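Local coordinates for hypothetical protein EF2904 (Enterococcus faecalis, PDB 2AZ4), which is of uncertain function but carries a metallo-beta-lactamase domain with two zinc ions and may act as an RNA-binding exonuclease, at residues I256-Y261 with D327-V332; V280-M285 with Q331-F336. All blocks are in the same frame, centred on the assembly; numbering follows the deposited sequence.

Interaction 1. Residues I256-Y261 with D327-V332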
loop_
_atom_site.group_PDB
_atom_site.type_symbol
_atom_site.label_atom_id
_atom_site.label_comp_id
_atom_site.label_asym_id
_atom_site.label_seq_id
_atom_site.Cartn_x
_atom_site.Cartn_y
_atom_site.Cartn_z
ATOM N N ILE A 256 -14.536 -24.355 -2.829
ATOM C CA ILE A 256 -13.470 -23.420 -3.242
ATOM C C ILE A 256 -13.540 -22.138 -2.421
ATOM O O ILE A 256 -14.591 -21.514 -2.335
ATOM C CB ILE A 256 -13.553 -23.036 -4.730
ATOM C CG1 ILE A 256 -13.698 -24.296 -5.607
ATOM C CG2 ILE A 256 -12.295 -22.208 -5.123
ATOM C CD1 ILE A 256 -13.925 -23.987 -7.083
ATOM N N THR A 257 -12.403 -21.746 -1.857
ATOM C CA THR A 257 -12.315 -20.548 -1.034
ATOM C C THR A 257 -11.085 -19.760 -1.447
ATOM O O THR A 257 -10.219 -20.280 -2.151
ATOM C CB THR A 257 -12.252 -20.894 0.480
ATOM O OG1 THR A 257 -11.118 -21.717 0.728
ATOM C CG2 THR A 257 -13.501 -21.650 0.915
ATOM N N PHE A 258 -10.996 -18.513 -1.009
ATOM C CA PHE A 258 -9.869 -17.689 -1.379
ATOM C C PHE A 258 -9.667 -16.624 -0.320
ATOM O O PHE A 258 -10.488 -16.478 0.586
ATOM C CB PHE A 258 -10.121 -17.040 -2.753
ATOM C CG PHE A 258 -11.054 -15.854 -2.704
ATOM C CD1 PHE A 258 -10.558 -14.568 -2.835
ATOM C CD2 PHE A 258 -12.423 -16.030 -2.495
ATOM C CE1 PHE A 258 -11.416 -13.465 -2.773
ATOM C CE2 PHE A 258 -13.293 -14.929 -2.428
ATOM C CZ PHE A 258 -12.788 -13.658 -2.574
ATOM N N ASN A 259 -8.588 -15.866 -0.452
ATOM C CA ASN A 259 -8.431 -14.633 0.311
ATOM C C ASN A 259 -7.521 -13.691 -0.445
ATOM O O ASN A 259 -6.734 -14.127 -1.294
ATOM C CB ASN A 259 -7.942 -14.905 1.732
ATOM C CG ASN A 259 -8.154 -13.699 2.689
ATOM O OD1 ASN A 259 -8.909 -12.774 2.407
ATOM N ND2 ASN A 259 -7.482 -13.730 3.810
ATOM N N GLY A 260 -7.651 -12.396 -0.165
ATOM C CA GLY A 260 -6.814 -11.404 -0.803
ATOM C C GLY A 260 -6.499 -10.353 0.238
ATOM O O GLY A 260 -6.885 -10.480 1.403
ATOM N N TYR A 261 -5.800 -9.313 -0.168
ATOM C CA TYR A 261 -5.438 -8.274 0.782
ATOM C C TYR A 261 -6.454 -7.150 0.626
ATOM O O TYR A 261 -6.709 -6.752 -0.480
ATOM C CB TYR A 261 -3.999 -7.802 0.556
ATOM C CG TYR A 261 -3.564 -6.902 1.674
ATOM C CD1 TYR A 261 -3.241 -7.437 2.929
ATOM C CD2 TYR A 261 -3.551 -5.519 1.512
ATOM C CE1 TYR A 261 -2.886 -6.602 4.003
ATOM C CE2 TYR A 261 -3.196 -4.676 2.561
ATOM C CZ TYR A 261 -2.859 -5.229 3.803
ATOM O OH TYR A 261 -2.500 -4.410 4.856
ATOM N N ASP A 327 -21.925 -23.943 -5.101
ATOM C CA ASP A 327 -22.613 -22.664 -5.314
ATOM C C ASP A 327 -21.769 -21.442 -5.040
ATOM O O ASP A 327 -21.969 -20.404 -5.678
ATOM C CB ASP A 327 -23.879 -22.557 -4.462
ATOM C CG ASP A 327 -25.003 -23.475 -4.941
ATOM O OD1 ASP A 327 -24.783 -24.385 -5.761
ATOM O OD2 ASP A 327 -26.125 -23.292 -4.463
ATOM N N TYR A 328 -20.848 -21.538 -4.082
ATOM C CA TYR A 328 -20.107 -20.349 -3.688
ATOM C C TYR A 328 -18.605 -20.421 -3.896
ATOM O O TYR A 328 -17.990 -21.483 -3.750
ATOM C CB TYR A 328 -20.378 -20.006 -2.219
ATOM C CG TYR A 328 -21.843 -19.872 -1.925
ATOM C CD1 TYR A 328 -22.573 -18.787 -2.420
ATOM C CD2 TYR A 328 -22.501 -20.827 -1.150
ATOM C CE1 TYR A 328 -23.936 -18.663 -2.166
ATOM C CE2 TYR A 328 -23.864 -20.718 -0.879
ATOM C CZ TYR A 328 -24.564 -19.636 -1.383
ATOM O OH TYR A 328 -25.887 -19.511 -1.114
ATOM N N LEU A 329 -18.029 -19.253 -4.194
ATOM C CA LEU A 329 -16.630 -19.015 -3.976
ATOM C C LEU A 329 -16.635 -18.057 -2.792
ATOM O O LEU A 329 -17.176 -16.965 -2.896
ATOM C CB LEU A 329 -15.987 -18.359 -5.207
ATOM C CG LEU A 329 -14.583 -17.785 -4.959
ATOM C CD1 LEU A 329 -13.503 -18.886 -4.872
ATOM C CD2 LEU A 329 -14.190 -16.719 -5.973
ATOM N N TRP A 330 -16.071 -18.465 -1.660
ATOM C CA TRP A 330 -16.102 -17.594 -0.479
ATOM C C TRP A 330 -14.756 -17.253 0.144
ATOM O O TRP A 330 -13.791 -17.989 0.020
ATOM C CB TRP A 330 -17.082 -18.092 0.579
ATOM C CG TRP A 330 -16.838 -19.492 1.178
ATOM C CD1 TRP A 330 -17.204 -20.691 0.628
ATOM C CD2 TRP A 330 -16.268 -19.797 2.465
ATOM N NE1 TRP A 330 -16.872 -21.733 1.483
ATOM C CE2 TRP A 330 -16.287 -21.211 2.611
ATOM C CE3 TRP A 330 -15.715 -19.017 3.496
ATOM C CZ2 TRP A 330 -15.788 -21.861 3.762
ATOM C CZ3 TRP A 330 -15.194 -19.672 4.652
ATOM C CH2 TRP A 330 -15.256 -21.075 4.771
ATOM N N GLN A 331 -14.703 -16.106 0.806
ATOM C CA GLN A 331 -13.453 -15.602 1.343
ATOM C C GLN A 331 -13.229 -16.223 2.721
ATOM O O GLN A 331 -13.976 -15.941 3.668
ATOM C CB GLN A 331 -13.509 -14.072 1.436
ATOM C CG GLN A 331 -12.318 -13.402 2.159
ATOM C CD GLN A 331 -12.509 -11.903 2.376
ATOM O OE1 GLN A 331 -13.626 -11.409 2.313
ATOM N NE2 GLN A 331 -11.406 -11.169 2.657
ATOM N N VAL A 332 -12.205 -17.056 2.857
ATOM C CA VAL A 332 -11.894 -17.633 4.188
ATOM C C VAL A 332 -10.762 -16.827 4.823
ATOM O O VAL A 332 -9.746 -16.560 4.173
ATOM C CB VAL A 332 -11.549 -19.147 4.112
ATOM C CG1 VAL A 332 -10.391 -19.399 3.139
ATOM C CG2 VAL A 332 -11.235 -19.729 5.500
HETATM O O HOH W 1 -17.362 -23.476 -1.953
HETATM O O HOH W 2 -6.380 -16.467 4.116
#
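Asn259 OD1 is held by two N-H groups: one from the side-chain amide of Gln331, the other a weak, bent bond from the backbone of Gly260, the next residue along. Gln331 NE2 lies 3.0 Å from Asn259 OD1, in the plane of that carbonyl, and the N-H points almost straight at it (165°). Gln331 reaches there because CG is anti to its backbone N (chi1 172°) and the chain stays extended beyond, while its OE1 turns the other way to accept from Glu282 N. The two amide planes are twisted 52° apart. On the far side of the Asn259 amide, ND2 donates to a water that bonds weakly to Val332 O.

Leading up to this pair, strands 256-260 and 328-331 run parallel. Phe258 is bonded through both backbone groups: its N donates to Trp330 O at 3.0 Å, and its O accepts from Val332 N at 2.9 Å, nearly along the C=O axis. At the start of the ladder, the bond from Trp330 N to Ile256 O is weak, and a water joins Ile256 N to Tyr328 O.

On one face of the sheet the methyl CG2 of Thr257 sits over the indole of Trp330, 3.5 Å from the centroid of the five-membered ring, a CH-pi contact. Thr257 OG1 meets Val332 CG1 on the same side. On the other face, Leu329 sends CD1 to Ile256 CG2 (3.5 Å) and sets CG against Phe258 CD2 (3.7 Å), Phe258 and Leu329 crossing at about a right angle. Strand 344-348 bonds to the other edge of 256-260. Buried apolar packing thus lines both faces, while the Asn259-Gln331 bond, together with the one from Glu282 N to Gln331 OE1, fixes which way the Gln331 amide is turned where the ladder ends.

Interaction 2. Residues V280-M285 with Q331-F336; sequences VLEANM and QVVNQF
The C-terminal ends of two neighbouring parallel strands, 278-282 and 328-331, meet here where the first turns into helix 283-293 and the second runs out into a loop. Gln331 N donates to Val280 O at 2.9 Å, almost on the C=O axis. Two residues further along 278-282, the Gln331 side chain takes the place of a backbone carbonyl: Gln331 OE1 accepts from Glu282 N at 2.9 Å, with the donor 35° out of the amide plane. Three carbons crowd the oxygen of this buried residue, the CB atoms of Leu281, Glu282 and Met285 each 3.5 Å from Gln331 OE1; the Met285 and Gln331 side chains cross at about a right angle.

Glu282 is the N-cap of the helix. Its chain bends at chi2 (-88°) and brings the carboxylate back over the first turn, so that OE1 accepts from Met285 N at 3.1 Å. OE2 takes two donors, Asn284 N at 3.1 Å and, on its syn lone pair, Asn284 ND2 at 2.6 Å. A water joins Glu282 OE1 to Gln331 NE2 by weak bonds. A strand passing into a helix at the C-terminal edge of a parallel sheet is characteristic of alpha/beta folds; here Glu282 caps that helix.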
loop_
_atom_site.group_PDB
_atom_site.type_symbol
_atom_site.label_atom_id
_atom_site.label_comp_id
_atom_site.label_asym_id
_atom_site.label_seq_id
_atom_site.Cartn_x
_atom_site.Cartn_y
_atom_site.Cartn_z
ATOM N N VAL A 280 -19.057 -14.826 -1.939
ATOM C CA VAL A 280 -19.441 -14.432 -0.577
ATOM C C VAL A 280 -18.190 -13.935 0.149
ATOM O O VAL A 280 -17.196 -14.651 0.258
ATOM C CB VAL A 280 -20.111 -15.608 0.209
ATOM C CG1 VAL A 280 -20.698 -15.123 1.521
ATOM C CG2 VAL A 280 -21.204 -16.247 -0.621
ATOM N N LEU A 281 -18.230 -12.711 0.635
ATOM C CA LEU A 281 -17.059 -12.139 1.311
ATOM C C LEU A 281 -17.265 -12.062 2.837
ATOM O O LEU A 281 -18.402 -12.075 3.321
ATOM C CB LEU A 281 -16.724 -10.743 0.748
ATOM C CG LEU A 281 -16.360 -10.555 -0.747
ATOM C CD1 LEU A 281 -15.974 -9.108 -1.131
ATOM C CD2 LEU A 281 -15.242 -11.503 -1.181
ATOM N N GLU A 282 -16.165 -11.968 3.579
ATOM C CA GLU A 282 -16.247 -11.654 4.993
ATOM C C GLU A 282 -16.888 -10.270 5.085
ATOM O O GLU A 282 -16.689 -9.453 4.201
ATOM C CB GLU A 282 -14.839 -11.681 5.612
ATOM C CG GLU A 282 -14.808 -11.386 7.109
ATOM C CD GLU A 282 -14.687 -9.896 7.377
ATOM O OE1 GLU A 282 -14.195 -9.195 6.478
ATOM O OE2 GLU A 282 -15.093 -9.409 8.457
ATOM N N ALA A 283 -17.655 -10.009 6.146
ATOM C CA ALA A 283 -18.496 -8.798 6.231
ATOM C C ALA A 283 -17.780 -7.455 6.086
ATOM O O ALA A 283 -18.298 -6.545 5.411
ATOM C CB ALA A 283 -19.379 -8.819 7.487
ATOM N N ASN A 284 -16.609 -7.321 6.702
ATOM C CA ASN A 284 -15.859 -6.053 6.682
ATOM C C ASN A 284 -15.340 -5.777 5.292
ATOM O O ASN A 284 -15.275 -4.628 4.869
ATOM C CB ASN A 284 -14.706 -6.049 7.709
ATOM C CG ASN A 284 -15.214 -6.009 9.158
ATOM O OD1 ASN A 284 -15.617 -4.971 9.653
ATOM N ND2 ASN A 284 -15.193 -7.145 9.826
ATOM N N MET A 285 -14.990 -6.834 4.562
ATOM C CA MET A 285 -14.593 -6.696 3.163
ATOM C C MET A 285 -15.786 -6.271 2.280
ATOM O O MET A 285 -15.642 -5.403 1.400
ATOM C CB MET A 285 -13.929 -7.968 2.621
ATOM C CG MET A 285 -13.225 -7.761 1.260
ATOM S SD MET A 285 -11.774 -6.647 1.363
ATOM C CE MET A 285 -12.144 -5.588 -0.030
ATOM N N GLN A 331 -14.703 -16.106 0.806
ATOM C CA GLN A 331 -13.453 -15.602 1.343
ATOM C C GLN A 331 -13.229 -16.223 2.721
ATOM O O GLN A 331 -13.976 -15.941 3.668
ATOM C CB GLN A 331 -13.509 -14.072 1.436
ATOM C CG GLN A 331 -12.318 -13.402 2.159
ATOM C CD GLN A 331 -12.509 -11.903 2.376
ATOM O OE1 GLN A 331 -13.626 -11.409 2.313
ATOM N NE2 GLN A 331 -11.406 -11.169 2.657
ATOM N N VAL A 332 -12.205 -17.056 2.857
ATOM C CA VAL A 332 -11.894 -17.633 4.188
ATOM C C VAL A 332 -10.762 -16.827 4.823
ATOM O O VAL A 332 -9.746 -16.560 4.173
ATOM C CB VAL A 332 -11.549 -19.147 4.112
ATOM C CG1 VAL A 332 -10.391 -19.399 3.139
ATOM C CG2 VAL A 332 -11.235 -19.729 5.500
ATOM N N VAL A 333 -10.952 -16.423 6.083
ATOM C CA VAL A 333 -9.998 -15.545 6.777
ATOM C C VAL A 333 -9.394 -16.135 8.070
ATOM O O VAL A 333 -8.407 -15.614 8.609
ATOM C CB VAL A 333 -10.631 -14.160 7.078
ATOM C CG1 VAL A 333 -11.026 -13.465 5.774
ATOM C CG2 VAL A 333 -11.856 -14.293 8.031
ATOM N N ASN A 334 -10.023 -17.192 8.581
ATOM C CA ASN A 334 -9.594 -17.914 9.764
ATOM C C ASN A 334 -10.368 -19.236 9.894
ATOM O O ASN A 334 -11.081 -19.619 8.986
ATOM C CB ASN A 334 -9.747 -17.064 11.040
ATOM C CG ASN A 334 -11.210 -16.703 11.342
ATOM O OD1 ASN A 334 -12.142 -17.145 10.658
ATOM N ND2 ASN A 334 -11.409 -15.898 12.379
ATOM N N GLN A 335 -10.201 -19.915 11.027
ATOM C CA GLN A 335 -10.762 -21.248 11.268
ATOM C C GLN A 335 -10.536 -22.187 10.099
ATOM O O GLN A 335 -11.479 -22.811 9.624
ATOM C CB GLN A 335 -12.262 -21.177 11.608
ATOM C CG GLN A 335 -12.542 -20.545 12.953
ATOM C CD GLN A 335 -13.970 -20.826 13.422
ATOM O OE1 GLN A 335 -14.304 -21.958 13.825
ATOM N NE2 GLN A 335 -14.822 -19.812 13.337
ATOM N N PHE A 336 -9.300 -22.278 9.619
ATOM C CA PHE A 336 -9.046 -23.061 8.397
ATOM C C PHE A 336 -9.272 -24.553 8.637
ATOM O O PHE A 336 -9.466 -25.311 7.690
ATOM C CB PHE A 336 -7.641 -22.782 7.809
ATOM C CG PHE A 336 -7.503 -21.416 7.213
ATOM C CD1 PHE A 336 -7.684 -21.218 5.858
ATOM C CD2 PHE A 336 -7.202 -20.315 8.017
ATOM C CE1 PHE A 336 -7.554 -19.934 5.307
ATOM C CE2 PHE A 336 -7.093 -19.020 7.465
ATOM C CZ PHE A 336 -7.269 -18.839 6.132
HETATM O O HOH W 3 -11.269 -9.047 4.871
#

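Interactions 1 and 2 lie side by side, their centres about 7 Å apart, in the six-stranded parallel sheet, where strand 328-331 runs between 278-282 and 256-260. Along the chain, 256-261 comes first, then 280-285, and both contacts end on strand 328-331 and the loop that follows it, sharing Gln331 and Val332. They also touch directly: Val280 N lies 3.0 Å from Leu329 O, a probable hydrogen bond, and Phe258 CZ packs on Leu281 CD2. The amide of Gln331 links the strands flanking 328-331, NE2 to Asn259 of 256-260 and OE1 to Glu282 of 278-282. This sheet is distinct from the two mixed sheets of the chain, and the zinc ligands lie outside both contacts.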